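Local coordinates for nucleocapsid protein (Sin Nombre virus, PDB 2IC6) that probably packages the viral negative-sense RNA genome as a nucleocapsid, its amino-terminal domain folding into an antiparallel coiled coil that probably serves protein self-association, at residues K8-N13 with G62-E67; T15-R20 with S55-K60; R33-D38 with V42-L47. The protein carries 1 engineered substitution. All coordinates share one frame; numbering follows the deposited sequence. Where two conformers were deposited one is given.

Contact 1 of 3, residues K8-N13 with G62-E67; sequences KEVQDN and GELKRE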
loop_
_atom_site.group_PDB
_atom_site.type_symbol
_atom_site.label_atom_id
_atom_site.label_comp_id
_atom_site.label_asym_id
_atom_site.label_seq_id
_atom_site.Cartn_x
_atom_site.Cartn_y
_atom_site.Cartn_z
ATOM N N LYS A 8 19.895 -2.441 5.048
ATOM C CA LYS A 8 19.699 -1.947 3.692
ATOM C C LYS A 8 18.624 -2.782 2.979
ATOM O O LYS A 8 17.827 -2.210 2.207
ATOM C CB LYS A 8 21.020 -1.978 2.914
ATOM C CG LYS A 8 20.960 -1.622 1.460
ATOM C CD LYS A 8 20.359 -0.282 1.148
ATOM C CE LYS A 8 20.601 0.132 -0.323
ATOM N NZ LYS A 8 19.716 1.280 -0.689
ATOM N N GLU A 9 18.588 -4.102 3.213
ATOM C CA GLU A 9 17.582 -4.933 2.567
ATOM C C GLU A 9 16.189 -4.488 2.957
ATOM O O GLU A 9 15.292 -4.408 2.102
ATOM C CB GLU A 9 17.821 -6.400 2.921
ATOM C CG GLU A 9 18.901 -6.971 2.137
ATOM C CD GLU A 9 19.172 -8.437 2.433
ATOM O OE1 GLU A 9 20.234 -8.881 1.922
ATOM O OE2 GLU A 9 18.404 -9.143 3.167
ATOM N N VAL A 10 15.993 -4.228 4.230
ATOM C CA VAL A 10 14.699 -3.774 4.739
ATOM C C VAL A 10 14.369 -2.430 4.143
ATOM O O VAL A 10 13.239 -2.199 3.704
ATOM C CB VAL A 10 14.625 -3.800 6.292
ATOM C CG1 VAL A 10 13.278 -3.259 6.795
ATOM C CG2 VAL A 10 14.853 -5.272 6.809
ATOM N N GLN A 11 15.329 -1.482 4.166
ATOM C CA GLN A 11 15.085 -0.198 3.505
ATOM C C GLN A 11 14.688 -0.310 2.057
ATOM O O GLN A 11 13.765 0.375 1.625
ATOM C CB GLN A 11 16.330 0.681 3.599
ATOM C CG GLN A 11 16.098 2.208 3.213
ATOM C CD GLN A 11 14.958 2.972 3.995
ATOM O OE1 GLN A 11 15.101 3.499 5.117
ATOM N NE2 GLN A 11 13.824 3.033 3.370
ATOM N N ASP A 12 15.343 -1.154 1.259
ATOM C CA ASP A 12 14.970 -1.318 -0.138
ATOM C C ASP A 12 13.592 -1.894 -0.260
ATOM O O ASP A 12 12.866 -1.533 -1.178
ATOM C CB ASP A 12 16.011 -2.157 -0.868
ATOM C CG ASP A 12 17.313 -1.400 -1.111
ATOM O OD1 ASP A 12 17.409 -0.161 -0.947
ATOM O OD2 ASP A 12 18.299 -2.074 -1.465
ATOM N N ASN A 13 13.227 -2.800 0.641
ATOM C CA ASN A 13 11.885 -3.352 0.601
ATOM C C ASN A 13 10.840 -2.301 0.960
ATOM O O ASN A 13 9.769 -2.265 0.364
ATOM C CB ASN A 13 11.837 -4.558 1.520
ATOM C CG ASN A 13 10.734 -5.529 1.218
ATOM O OD1 ASN A 13 10.461 -6.409 2.063
ATOM N ND2 ASN A 13 10.131 -5.428 0.077
ATOM N N GLY A 62 3.823 -0.847 7.501
ATOM C CA GLY A 62 3.926 -0.572 8.926
ATOM C C GLY A 62 4.780 -1.603 9.639
ATOM O O GLY A 62 5.543 -1.248 10.541
ATOM N N GLU A 63 4.645 -2.864 9.253
ATOM C CA GLU A 63 5.470 -3.925 9.806
ATOM C C GLU A 63 6.940 -3.692 9.483
ATOM O O GLU A 63 7.795 -3.769 10.388
ATOM C CB GLU A 63 5.035 -5.264 9.295
ATOM C CG GLU A 63 3.641 -5.751 9.630
ATOM C CD GLU A 63 3.214 -7.002 8.791
ATOM O OE1 GLU A 63 1.996 -7.246 8.729
ATOM O OE2 GLU A 63 4.068 -7.730 8.215
ATOM N N LEU A 64 7.250 -3.436 8.220
ATOM C CA LEU A 64 8.598 -3.212 7.801
ATOM C C LEU A 64 9.231 -2.015 8.566
ATOM O O LEU A 64 10.370 -2.075 9.028
ATOM C CB LEU A 64 8.680 -2.942 6.325
ATOM C CG LEU A 64 8.398 -4.113 5.384
ATOM C CD1 LEU A 64 8.232 -3.592 3.951
ATOM C CD2 LEU A 64 9.566 -5.139 5.445
ATOM N N LYS A 65 8.475 -0.926 8.701
ATOM C CA LYS A 65 8.997 0.267 9.310
ATOM C C LYS A 65 9.249 0.042 10.802
ATOM O O LYS A 65 10.273 0.491 11.361
ATOM C CB LYS A 65 8.047 1.429 9.082
ATOM C CG LYS A 65 8.012 1.908 7.662
ATOM C CD LYS A 65 6.954 2.937 7.424
ATOM C CE LYS A 65 6.988 3.403 6.021
ATOM N NZ LYS A 65 6.025 4.445 5.716
ATOM N N ARG A 66 8.341 -0.633 11.488
ATOM C CA ARG A 66 8.563 -0.931 12.919
ATOM C C ARG A 66 9.773 -1.814 13.090
ATOM O O ARG A 66 10.545 -1.668 14.067
ATOM C CB ARG A 66 7.299 -1.500 13.541
ATOM C CG ARG A 66 6.216 -0.425 13.844
ATOM C CD ARG A 66 4.932 -1.012 14.416
ATOM N NE ARG A 66 3.924 -0.009 14.797
ATOM C CZ ARG A 66 3.841 0.594 15.994
ATOM N NH1 ARG A 66 4.681 0.344 17.023
ATOM N NH2 ARG A 66 2.866 1.491 16.153
ATOM N N GLU A 67 9.951 -2.793 12.217
ATOM C CA GLU A 67 11.136 -3.678 12.311
ATOM C C GLU A 67 12.410 -2.917 12.015
ATOM O O GLU A 67 13.416 -3.118 12.698
ATOM C CB GLU A 67 10.974 -4.871 11.435
ATOM C CG GLU A 67 9.876 -5.747 12.044
ATOM C CD GLU A 67 9.648 -7.089 11.316
ATOM O OE1 GLU A 67 10.548 -7.560 10.571
ATOM O OE2 GLU A 67 8.634 -7.731 11.668
#
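With CG1 of Val10 anti to the backbone N (chi1 177°) and CG of Leu64 turned beside its own backbone N (chi1 -70°), a valine methyl and a forked leucine end meet between two antiparallel helices. Val10 CG1 lies 3.9 Å from the carbonyl O of Leu64 and, more loosely, 4.4 Å from Leu64 CD2. A beta-branched residue suits this place, since its branch keeps the CG1 methyl close to the helix and sets it against that carbonyl. One turn on, Asn13 reaches across leucine at about a right angle: its OD1 stands 3.7 Å from Leu64 CD2, while CD1 of Leu64 is 4.1 Å from the same oxygen. Both methyls of Leu64 thus approach the amide oxygen from the same side, in van der Waals contact without polar pairing. On the flank of the first helix, Lys8 NZ meets the syn lone pair of Asp12 OD1 at 2.7 Å, an i to i+4 salt bridge suited to a helix surface. Only 171 Å² is buried between the segments, but the seam continues along both helices: Val10 also packs on Leu68 and Leu71 of helix 41-74, and Leu64 on Ile14 and His17 of helix 6-37.

Contact 2 of 3, residues T15-R20 with S55-K60; sequences TLHEQR and SALETK. Engineered in segment 15-20: Arg20 (natural residue Gln).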
loop_
_atom_site.group_PDB
_atom_site.type_symbol
_atom_site.label_atom_id
_atom_site.label_comp_id
_atom_site.label_asym_id
_atom_site.label_seq_id
_atom_site.Cartn_x
_atom_site.Cartn_y
_atom_site.Cartn_z
ATOM N N THR A 15 11.213 0.849 0.282
ATOM C CA THR A 15 11.078 1.630 -1.003
ATOM C C THR A 15 10.188 0.976 -2.017
ATOM O O THR A 15 9.348 1.654 -2.641
ATOM C CB THR A 15 12.443 1.801 -1.648
ATOM O OG1 THR A 15 13.205 2.545 -0.716
ATOM C CG2 THR A 15 12.401 2.516 -3.041
ATOM N N LEU A 16 10.373 -0.290 -2.294
ATOM C CA LEU A 16 9.584 -0.993 -3.284
ATOM C C LEU A 16 8.142 -0.925 -2.872
ATOM O O LEU A 16 7.272 -0.665 -3.714
ATOM C CB LEU A 16 10.060 -2.408 -3.405
ATOM C CG LEU A 16 9.314 -3.295 -4.373
ATOM C CD1 LEU A 16 9.432 -2.702 -5.723
ATOM C CD2 LEU A 16 9.892 -4.694 -4.243
ATOM N N HIS A 17 7.874 -1.123 -1.573
ATOM C CA HIS A 17 6.481 -1.063 -1.131
ATOM C C HIS A 17 5.897 0.349 -1.174
ATOM O O HIS A 17 4.707 0.461 -1.505
ATOM C CB HIS A 17 6.348 -1.737 0.216
ATOM C CG HIS A 17 6.378 -3.244 0.140
ATOM N ND1 HIS A 17 7.560 -3.953 0.084
ATOM C CD2 HIS A 17 5.382 -4.169 0.131
ATOM C CE1 HIS A 17 7.273 -5.250 0.044
ATOM N NE2 HIS A 17 5.965 -5.408 0.069
ATOM N N GLU A 18 6.689 1.374 -0.847
ATOM C CA GLU A 18 6.208 2.730 -0.953
ATOM C C GLU A 18 5.874 3.079 -2.396
ATOM O O GLU A 18 4.874 3.759 -2.692
ATOM C CB GLU A 18 7.258 3.701 -0.463
ATOM C CG GLU A 18 7.490 3.659 0.984
ATOM C CD GLU A 18 6.468 4.298 1.853
ATOM O OE1 GLU A 18 6.761 4.460 3.081
ATOM O OE2 GLU A 18 5.344 4.684 1.406
ATOM N N GLN A 19 6.692 2.628 -3.343
ATOM C CA GLN A 19 6.424 2.864 -4.752
ATOM C C GLN A 19 5.146 2.163 -5.172
ATOM O O GLN A 19 4.297 2.758 -5.874
ATOM C CB GLN A 19 7.624 2.438 -5.603
ATOM C CG GLN A 19 8.846 3.293 -5.303
ATOM C CD GLN A 19 10.043 2.970 -6.184
ATOM O OE1 GLN A 19 10.134 1.880 -6.736
ATOM N NE2 GLN A 19 10.994 3.880 -6.269
ATOM N N ARG A 20 4.972 0.892 -4.762
ATOM C CA ARG A 20 3.759 0.169 -5.107
ATOM C C ARG A 20 2.525 0.834 -4.435
ATOM O O ARG A 20 1.472 0.834 -5.005
ATOM C CB ARG A 20 3.887 -1.242 -4.623
ATOM C CG ARG A 20 4.770 -2.009 -5.351
ATOM C CD ARG A 20 4.676 -3.477 -4.965
ATOM N NE ARG A 20 5.745 -3.859 -4.081
ATOM C CZ ARG A 20 6.060 -5.114 -3.811
ATOM N NH1 ARG A 20 5.375 -6.092 -4.360
ATOM N NH2 ARG A 20 7.064 -5.384 -3.006
ATOM N N SER A 55 -4.748 -1.083 1.461
ATOM C CA SER A 55 -4.666 -1.353 2.889
ATOM C C SER A 55 -3.673 -2.443 3.209
ATOM O O SER A 55 -2.936 -2.322 4.187
ATOM C CB SER A 55 -6.033 -1.857 3.406
ATOM O OG SER A 55 -7.036 -0.857 3.467
ATOM N N ALA A 56 -3.614 -3.471 2.362
ATOM C CA ALA A 56 -2.658 -4.528 2.583
ATOM C C ALA A 56 -1.233 -4.025 2.464
ATOM O O ALA A 56 -0.349 -4.423 3.238
ATOM C CB ALA A 56 -2.914 -5.692 1.646
ATOM N N LEU A 57 -0.979 -3.116 1.526
ATOM C CA LEU A 57 0.361 -2.503 1.406
ATOM C C LEU A 57 0.702 -1.645 2.600
ATOM O O LEU A 57 1.825 -1.697 3.092
ATOM C CB LEU A 57 0.415 -1.665 0.124
ATOM C CG LEU A 57 0.629 -2.416 -1.167
ATOM C CD1 LEU A 57 0.283 -1.539 -2.372
ATOM C CD2 LEU A 57 2.054 -2.947 -1.275
ATOM N N GLU A 58 -0.269 -0.893 3.080
ATOM C CA GLU A 58 -0.024 -0.065 4.232
ATOM C C GLU A 58 0.287 -0.958 5.455
ATOM O O GLU A 58 1.207 -0.644 6.246
ATOM C CB GLU A 58 -1.244 0.820 4.536
ATOM C CG GLU A 58 -1.353 1.962 3.560
ATOM C CD GLU A 58 -2.614 2.721 3.522
ATOM O OE1 GLU A 58 -3.639 2.195 3.991
ATOM O OE2 GLU A 58 -2.562 3.819 2.934
ATOM N N THR A 59 -0.406 -2.066 5.633
ATOM C CA THR A 59 -0.104 -2.968 6.712
ATOM C C THR A 59 1.306 -3.492 6.639
ATOM O O THR A 59 2.032 -3.508 7.636
ATOM C CB THR A 59 -1.147 -4.089 6.799
ATOM O OG1 THR A 59 -2.396 -3.503 7.088
ATOM C CG2 THR A 59 -0.782 -5.150 7.817
ATOM N N LYS A 60 1.683 -3.988 5.482
ATOM C CA LYS A 60 3.011 -4.496 5.290
ATOM C C LYS A 60 4.080 -3.445 5.518
ATOM O O LYS A 60 5.069 -3.701 6.209
ATOM C CB LYS A 60 3.122 -5.055 3.865
ATOM C CG LYS A 60 4.514 -5.558 3.493
ATOM C CD LYS A 60 4.945 -6.759 4.231
ATOM C CE LYS A 60 6.378 -7.157 3.856
ATOM N NZ LYS A 60 6.677 -8.488 4.391
#
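His17 and Leu57 meet near the middle of an antiparallel coiled coil, where the axes of segments 15-20 and 55-60 pass 9.8 Å apart with 156° between their directions. The tight part is centred on the buried imidazole. Leu57 CD2 comes to 3.8 Å from His17 CD2, and Lys60 CG to 3.7 Å from His17 NE2, each approaching the ring obliquely. Leucine suits this inner position because its two methyls serve different neighbours: CD2 goes to the histidine, while CD1 rests 3.7 Å from the carbonyl O of Arg20. CG of Lys60, anti to the backbone N (chi1 177°), lies against the ring, and the bend at chi2 (68°) turns the rest of the chain onward. His17 ND1 bonds back to Asn13 O one turn earlier, which fixes the rotation of the ring.

Between the segments, the looser side is formed by exposed Arg20, an engineered residue, and by the end of Lys60. Arg20 CB is only in marginal contact with Leu57 CD2, and its chain bends at chi3 to bring the guanidinium back over its own helix. Lys60 NZ is 5.4 Å from His17 NE2, near enough that the ammonium would probably disfavour a protonated ring. On the other flank, Glu58 pairs with Arg25. Within segment 15-20 itself, Arg20 NH2 hangs over one face of the imidazole, 3.0 Å above the ring plane and offset toward the rim.

Contact 3 of 3, residues R33-D38 with V42-L47; sequences RAVELD and VNKSTL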
loop_
_atom_site.group_PDB
_atom_site.type_symbol
_atom_site.label_atom_id
_atom_site.label_comp_id
_atom_site.label_asym_id
_atom_site.label_seq_id
_atom_site.Cartn_x
_atom_site.Cartn_y
_atom_site.Cartn_z
ATOM N N ARG A 33 -13.542 7.427 -7.956
ATOM C CA ARG A 33 -14.214 8.408 -8.788
ATOM C C ARG A 33 -15.281 7.750 -9.614
ATOM O O ARG A 33 -16.391 8.282 -9.757
ATOM C CB ARG A 33 -13.239 9.157 -9.671
ATOM C CG ARG A 33 -13.859 10.263 -10.427
ATOM C CD ARG A 33 -14.596 11.302 -9.551
ATOM N NE ARG A 33 -15.106 12.389 -10.413
ATOM C CZ ARG A 33 -16.124 13.200 -10.119
ATOM N NH1 ARG A 33 -16.516 14.137 -10.965
ATOM N NH2 ARG A 33 -16.698 13.123 -8.936
ATOM N N ALA A 34 -14.996 6.558 -10.142
ATOM C CA ALA A 34 -15.991 5.830 -10.953
ATOM C C ALA A 34 -17.227 5.530 -10.137
ATOM O O ALA A 34 -18.373 5.647 -10.621
ATOM C CB ALA A 34 -15.401 4.542 -11.518
ATOM N N VAL A 35 -17.085 5.133 -8.882
ATOM C CA VAL A 35 -18.201 4.822 -8.004
ATOM C C VAL A 35 -18.950 6.095 -7.608
ATOM O O VAL A 35 -20.215 6.052 -7.539
ATOM C CB VAL A 35 -17.782 4.096 -6.726
ATOM C CG1 VAL A 35 -18.852 4.064 -5.665
ATOM C CG2 VAL A 35 -17.356 2.696 -7.105
ATOM N N GLU A 36 -18.250 7.203 -7.375
ATOM C CA GLU A 36 -18.877 8.486 -7.074
ATOM C C GLU A 36 -19.844 8.910 -8.134
ATOM O O GLU A 36 -20.915 9.432 -7.839
ATOM C CB GLU A 36 -17.846 9.581 -6.911
ATOM C CG GLU A 36 -17.126 9.555 -5.634
ATOM C CD GLU A 36 -15.933 10.475 -5.617
ATOM O OE1 GLU A 36 -15.034 10.201 -4.757
ATOM O OE2 GLU A 36 -15.876 11.424 -6.470
ATOM N N LEU A 37 -19.463 8.711 -9.389
ATOM C CA LEU A 37 -20.296 9.068 -10.521
ATOM C C LEU A 37 -21.350 7.979 -10.895
ATOM O O LEU A 37 -22.423 8.325 -11.349
ATOM C CB LEU A 37 -19.399 9.306 -11.718
ATOM C CG LEU A 37 -18.474 10.533 -11.555
ATOM C CD1 LEU A 37 -17.536 10.660 -12.701
ATOM C CD2 LEU A 37 -19.281 11.822 -11.416
ATOM N N ASP A 38 -21.068 6.673 -10.716
ATOM C CA ASP A 38 -22.021 5.585 -11.047
ATOM C C ASP A 38 -21.763 4.388 -10.139
ATOM O O ASP A 38 -20.852 3.563 -10.451
ATOM C CB ASP A 38 -21.940 5.228 -12.522
ATOM C CG ASP A 38 -23.080 4.336 -12.963
ATOM O OD1 ASP A 38 -23.184 4.061 -14.164
ATOM O OD2 ASP A 38 -23.865 3.864 -12.137
ATOM N N VAL A 42 -20.437 -3.473 -10.571
ATOM C CA VAL A 42 -19.088 -3.708 -11.057
ATOM C C VAL A 42 -18.126 -2.652 -10.515
ATOM O O VAL A 42 -17.010 -2.978 -10.088
ATOM C CB VAL A 42 -19.079 -3.747 -12.591
ATOM C CG1 VAL A 42 -17.643 -3.739 -13.174
ATOM C CG2 VAL A 42 -19.900 -5.001 -13.067
ATOM N N ASN A 43 -18.495 -1.386 -10.586
ATOM C CA ASN A 43 -17.648 -0.328 -10.052
ATOM C C ASN A 43 -17.420 -0.470 -8.558
ATOM O O ASN A 43 -16.278 -0.273 -8.087
ATOM C CB ASN A 43 -18.225 1.073 -10.354
ATOM C CG ASN A 43 -18.067 1.496 -11.789
ATOM O OD1 ASN A 43 -17.256 0.909 -12.543
ATOM N ND2 ASN A 43 -18.837 2.462 -12.202
ATOM N N LYS A 44 -18.435 -0.910 -7.793
ATOM C CA LYS A 44 -18.242 -1.135 -6.355
ATOM C C LYS A 44 -17.283 -2.284 -6.094
ATOM O O LYS A 44 -16.482 -2.219 -5.175
ATOM C CB LYS A 44 -19.582 -1.277 -5.660
ATOM C CG LYS A 44 -20.338 0.081 -5.626
ATOM C CD LYS A 44 -21.644 0.066 -4.813
ATOM C CE LYS A 44 -21.439 0.183 -3.238
ATOM N NZ LYS A 44 -22.587 0.270 -2.247
ATOM N N SER A 45 -17.338 -3.336 -6.929
ATOM C CA SER A 45 -16.425 -4.418 -6.765
ATOM C C SER A 45 -14.975 -4.007 -7.087
ATOM O O SER A 45 -14.031 -4.362 -6.352
ATOM C CB SER A 45 -16.877 -5.612 -7.599
ATOM O OG SER A 45 -15.924 -6.638 -7.550
ATOM N N THR A 46 -14.761 -3.234 -8.131
ATOM C CA THR A 46 -13.442 -2.752 -8.470
ATOM C C THR A 46 -12.895 -1.953 -7.276
ATOM O O THR A 46 -11.753 -2.101 -6.874
ATOM C CB THR A 46 -13.510 -1.836 -9.706
ATOM O OG1 THR A 46 -14.086 -2.534 -10.808
ATOM C CG2 THR A 46 -12.131 -1.289 -10.090
ATOM N N LEU A 47 -13.729 -1.086 -6.745
ATOM C CA LEU A 47 -13.343 -0.262 -5.605
ATOM C C LEU A 47 -12.974 -1.107 -4.365
ATOM O O LEU A 47 -11.945 -0.836 -3.714
ATOM C CB LEU A 47 -14.470 0.711 -5.275
ATOM C CG LEU A 47 -14.220 1.662 -4.114
ATOM C CD1 LEU A 47 -12.929 2.481 -4.312
ATOM C CD2 LEU A 47 -15.468 2.515 -3.878
#
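Val35 lays its CG2 methyl over the backbone of the opposite helix, 3.3 Å from the carbonyl O of Asn43, a snug fit that a compact branched side chain allows where the two helices come close. The same methyl reaches Leu47 CD2 at 3.7 Å, the valine and leucine crossing at about a right angle. With chi1 at 166°, Val35 CG1 stands anti to the backbone N and CG2 beside it, which presents CG2 to the neighbouring helix. Leu47 is buried and carries the packing onward, touching Leu28 and Ala31 of helix 6-37. The small methyl of Ala34 lets the flat amide of Asn43 come close, Ala34 CB lying 4.1 Å from Asn43 CG.

That amide makes the polar link. Asn43 ND2 donates to the carbonyl O of Asp38 over 2.9 Å, with an N-H...O angle of 172°. The acceptor lies in the amide plane and the donor in the carbonyl plane, so the two flat groups are well aligned. Asp38 is the first residue to leave helical geometry after helix 6-37, and its carbonyl O accepts from the Asn43 side chain. The backbone N of Asn43 bonds in turn to Asp40 OD1, in the short connection between the helices.

The segments make a helical hairpin with their axes 8.9 Å apart. Its chemistry implies a division of labour: Val35 and Leu47 supply the apolar packing, with Ala34 against the Asn43 amide, while that single asparagine ties a carbonyl just past the end of the first helix to the start of the second.

How the contacts relate
All three contacts join helix 6-37 to helix 41-74, and together they follow one long two-helix hairpin from its open end to its turn. Along the chain they are nested: contact 3 lies inside the loop closed by contact 2, which lies inside that of contact 1. The centres of contacts 1 and 2 are about 10 Å apart, and the two touch through the salt bridge of Lys65 NZ with Glu18 OE1. Contact 3 is more remote, its centre about 23 Å from that of contact 2 and about 33 Å from that of contact 1; contacts 1 and 3 lie on opposite sides of the chain's centre. The single seam thus makes an elongated rod, with contact 2 near its middle.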